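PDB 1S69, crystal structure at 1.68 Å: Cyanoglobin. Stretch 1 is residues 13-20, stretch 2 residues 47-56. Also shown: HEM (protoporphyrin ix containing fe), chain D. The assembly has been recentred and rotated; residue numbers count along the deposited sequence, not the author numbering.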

# COMPACT_ATOMS: atom_id res chain seq x y z
N ALA A 13 -8.95 -3.99 -11.17
CA ALA A 13 -9.20 -3.13 -10.00
C ALA A 13 -7.91 -2.79 -9.18
O ALA A 13 -7.68 -1.64 -8.85
N VAL A 14 -7.09 -3.79 -8.83
CA VAL A 14 -5.82 -3.56 -8.14
C VAL A 14 -4.88 -2.68 -8.98
O VAL A 14 -4.24 -1.78 -8.45
N ASP A 15 -4.85 -2.91 -10.31
CA ASP A 15 -3.92 -2.18 -11.20
C ASP A 15 -4.24 -0.73 -11.18
O ASP A 15 -3.36 0.13 -11.03
N LEU A 16 -5.54 -0.45 -11.30
CA LEU A 16 -6.07 0.92 -11.24
C LEU A 16 -5.89 1.56 -9.87
O LEU A 16 -5.50 2.73 -9.77
N ALA A 17 -6.21 0.82 -8.81
CA ALA A 17 -6.03 1.34 -7.45
C ALA A 17 -4.58 1.74 -7.18
O ALA A 17 -4.33 2.77 -6.61
N VAL A 18 -3.65 0.89 -7.54
CA VAL A 18 -2.23 1.17 -7.30
C VAL A 18 -1.75 2.42 -8.06
O VAL A 18 -1.02 3.26 -7.54
N ASP A 19 -2.19 2.55 -9.30
CA ASP A 19 -1.78 3.69 -10.11
C ASP A 19 -2.27 4.99 -9.52
O ASP A 19 -1.50 5.96 -9.36
N LYS A 20 -3.55 4.97 -9.17
CA LYS A 20 -4.22 6.09 -8.57
C LYS A 20 -3.68 6.42 -7.18
O LYS A 20 -3.54 7.58 -6.80
N GLN A 47 3.88 -3.10 -5.85
CA GLN A 47 2.66 -2.90 -5.03
C GLN A 47 1.45 -3.68 -5.61
O GLN A 47 0.64 -4.25 -4.85
N LYS A 48 1.34 -3.74 -6.95
CA LYS A 48 0.27 -4.52 -7.55
C LYS A 48 0.41 -5.98 -7.15
O LYS A 48 -0.58 -6.61 -6.78
N ALA A 49 1.62 -6.51 -7.24
CA ALA A 49 1.91 -7.88 -6.85
C ALA A 49 1.69 -8.12 -5.34
O ALA A 49 1.14 -9.16 -4.91
N PHE A 50 2.12 -7.15 -4.53
CA PHE A 50 1.97 -7.23 -3.08
C PHE A 50 0.50 -7.20 -2.62
O PHE A 50 0.09 -8.03 -1.84
N LEU A 51 -0.28 -6.27 -3.13
CA LEU A 51 -1.68 -6.18 -2.72
C LEU A 51 -2.48 -7.35 -3.27
O LEU A 51 -3.40 -7.79 -2.64
N THR A 52 -2.10 -7.85 -4.45
CA THR A 52 -2.73 -9.05 -4.98
C THR A 52 -2.59 -10.20 -3.96
O THR A 52 -3.57 -10.84 -3.64
N TYR A 53 -1.38 -10.42 -3.48
CA TYR A 53 -1.06 -11.34 -2.38
C TYR A 53 -1.82 -10.98 -1.06
O TYR A 53 -2.51 -11.82 -0.45
N ALA A 54 -1.71 -9.74 -0.63
CA ALA A 54 -2.31 -9.32 0.63
C ALA A 54 -3.83 -9.46 0.63
O ALA A 54 -4.41 -9.64 1.69
N PHE A 55 -4.45 -9.39 -0.55
CA PHE A 55 -5.92 -9.43 -0.66
C PHE A 55 -6.38 -10.88 -1.02
O PHE A 55 -7.53 -11.09 -1.36
N GLY A 56 -5.43 -11.84 -0.97
CA GLY A 56 -5.68 -13.26 -1.12
C GLY A 56 -5.70 -13.77 -2.55
O GLY A 56 -6.12 -14.89 -2.83

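Two helices cross at 126°, closer to antiparallel than parallel, with their axes 9.4 Å apart at the nearest point. The contact is small, 375 Å² summed over both sides, and three residues supply most of it: Lys48 from one helix, Val14 and Val18 from the other.

Lys48 covers the most. Its CA lies 6.0 Å from the CA of Asp15, the closest pair of CA atoms between the stretches. The CA-to-CB bond points sideways, yet the chain, chi1 m and the remaining three angles t, reaches, extended, over the neighbouring helix and settles as a knob among Val14, Asp15, Val18 and Asp19. Its methylenes do apolar work on the way, with Lys48 CG 3.6 Å from Val18 CB. At the tip, Lys48 NZ donates to Asp15 OD1 at 2.9 Å and to Asp19 OD1, also at 2.9 Å, making a salt bridge with each. The two carboxylates stand four residues apart, one helical turn, so a single ammonium can reach both. Asp15 takes chi1 t and Asp19 takes m; both leave the backbone sideways, but their ends come nearer to the partner helix. The rule to read here is a long side chain that packs along its stem and pays for its charge at the tip.

Val14 and Val18, again one turn apart, both point toward the other helix with chi1 t. Val14 CG1 rests 3.6 Å from the backbone atom Lys48 O, and lies 4.3 Å from Leu51 CB and 3.9 Å from Thr52 OG1. That hydroxyl is already engaged: Thr52, chi1 m, donates from OG1 to Lys48 O at 2.7 Å, back onto its own helix, so its polarity is satisfied locally beside the valine methyl. The other methyl, Val14 CG2, meets the edge of the Phe55 ring, 4.4 Å from Phe55 CD2. Phe55 is the first residue to leave helical geometry, yet its side chain, chi1 m, still points toward the valine helix.

Val18 reaches further toward the start of the second stretch. Its CG1 is 3.9 Å from Gln47 CB, and its CG2 is 3.9 Å from CD1 of Leu51, a buried leucine with chi1 m and chi2 t.

The second helix also serves the heme. Gln47 begins toward the contact, but its end leads away, toward the bound group. Phe50, chi1 t, likewise turns its end away from the valines, and its CE2 comes 3.3 Å from HEM CMB.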

# COMPACT_ATOMS: atom_id res chain seq x y z
CB ALA A 13 -10.28 -3.69 -9.10
CB VAL A 14 -5.11 -4.91 -7.71
CG1 VAL A 14 -3.65 -4.68 -7.19
CG2 VAL A 14 -5.92 -5.66 -6.72
CB ASP A 15 -4.00 -2.73 -12.65
CG ASP A 15 -3.17 -1.89 -13.67
OD1 ASP A 15 -1.95 -2.22 -13.89
OD2 ASP A 15 -3.66 -0.92 -14.33
CB LEU A 16 -7.56 0.91 -11.54
CG LEU A 16 -8.21 2.17 -12.12
CD1 LEU A 16 -9.25 2.75 -11.17
CD2 LEU A 16 -7.23 3.26 -12.65
CB ALA A 17 -6.47 0.32 -6.42
CB VAL A 18 -1.34 -0.08 -7.61
CG1 VAL A 18 0.16 0.29 -7.61
CG2 VAL A 18 -1.55 -1.17 -6.48
CB ASP A 19 -2.34 3.58 -11.52
CG ASP A 19 -1.61 2.58 -12.35
OD1 ASP A 19 -0.54 2.04 -12.01
OD2 ASP A 19 -2.06 2.26 -13.46
CB LYS A 20 -5.74 5.78 -8.44
CG LYS A 20 -6.66 5.89 -9.71
CD LYS A 20 -6.21 7.00 -10.61
CE LYS A 20 -7.42 7.79 -11.26
NZ LYS A 20 -6.88 8.72 -12.35
CB GLN A 47 2.29 -1.42 -4.89
CG GLN A 47 1.24 -1.14 -3.76
CD GLN A 47 1.80 -1.40 -2.36
OE1 GLN A 47 2.36 -0.49 -1.74
NE2 GLN A 47 1.61 -2.60 -1.85
CB LYS A 48 0.21 -4.35 -9.08
CG LYS A 48 -0.33 -3.00 -9.44
CD LYS A 48 0.13 -2.52 -10.87
CE LYS A 48 -0.35 -1.10 -11.15
NZ LYS A 48 0.15 -0.76 -12.54
CB ALA A 49 3.34 -8.23 -7.27
CB PHE A 50 2.77 -6.13 -2.32
CG PHE A 50 2.69 -6.32 -0.84
CD1 PHE A 50 3.55 -7.23 -0.20
CD2 PHE A 50 1.64 -5.77 -0.13
CE1 PHE A 50 3.38 -7.52 1.15
CE2 PHE A 50 1.47 -6.05 1.26
CZ PHE A 50 2.36 -6.92 1.88
CB LEU A 51 -2.28 -4.85 -3.14
CG LEU A 51 -1.68 -3.63 -2.40
CD1 LEU A 51 -2.33 -2.37 -2.90
CD2 LEU A 51 -1.82 -3.72 -0.85
CB THR A 52 -2.15 -9.41 -6.34
OG1 THR A 52 -2.56 -8.40 -7.27
CG2 THR A 52 -2.73 -10.74 -6.87
CB TYR A 53 0.48 -11.39 -2.19
CG TYR A 53 0.88 -11.68 -0.80
CD1 TYR A 53 0.84 -13.01 -0.32
CD2 TYR A 53 1.20 -10.62 0.09
CE1 TYR A 53 1.14 -13.30 1.01
CE2 TYR A 53 1.49 -10.87 1.41
CZ TYR A 53 1.46 -12.20 1.87
OH TYR A 53 1.79 -12.40 3.19
CB ALA A 54 -1.88 -7.89 0.99
CB PHE A 55 -6.40 -8.42 -1.73
CG PHE A 55 -6.15 -6.94 -1.38
CD1 PHE A 55 -5.84 -6.51 -0.06
CD2 PHE A 55 -6.27 -5.96 -2.38
CE1 PHE A 55 -5.61 -5.15 0.22
CE2 PHE A 55 -6.06 -4.61 -2.10
CZ PHE A 55 -5.73 -4.22 -0.83
CHA HEM D . 8.63 -0.08 -0.97
CHB HEM D . 4.39 -2.04 0.47
CHC HEM D . 4.01 1.38 3.88
CHD HEM D . 7.33 3.94 1.40
C1A HEM D . 7.53 -0.94 -0.82
C2A HEM D . 7.32 -2.17 -1.57
C3A HEM D . 6.15 -2.68 -1.21
C4A HEM D . 5.57 -1.83 -0.21
CMA HEM D . 5.51 -3.97 -1.79
CAA HEM D . 8.32 -2.69 -2.63
CBA HEM D . 9.06 -3.83 -1.92
CGA HEM D . 9.97 -4.71 -2.77
O1A HEM D . 11.05 -4.19 -3.02
O2A HEM D . 9.66 -5.91 -3.16
C1B HEM D . 3.97 -1.29 1.55
C2B HEM D . 2.79 -1.59 2.29
C3B HEM D . 2.68 -0.66 3.28
C4B HEM D . 3.79 0.26 3.11
CMB HEM D . 1.87 -2.83 1.99
CAB HEM D . 1.58 -0.42 4.39
CBB HEM D . 0.22 -0.46 4.18
C1C HEM D . 4.90 2.40 3.49
C2C HEM D . 4.98 3.69 4.11
C3C HEM D . 5.88 4.39 3.38
C4C HEM D . 6.37 3.57 2.30
CMC HEM D . 4.14 4.08 5.39
CAC HEM D . 6.39 5.84 3.50
CBC HEM D . 5.50 6.82 3.63
C1D HEM D . 7.99 3.11 0.55
C2D HEM D . 9.13 3.47 -0.23
C3D HEM D . 9.52 2.20 -0.92
C4D HEM D . 8.62 1.19 -0.50
CMD HEM D . 9.81 4.83 -0.36
CAD HEM D . 10.65 1.99 -1.90
CBD HEM D . 11.81 1.79 -0.93
CGD HEM D . 13.11 2.04 -1.63
O1D HEM D . 13.61 1.12 -2.26
O2D HEM D . 13.66 3.15 -1.57
NA HEM D . 6.43 -0.77 -0.04
NB HEM D . 4.57 -0.13 2.05
NC HEM D . 5.76 2.37 2.41
ND HEM D . 7.73 1.74 0.40
FE HEM D . 6.14 0.81 1.19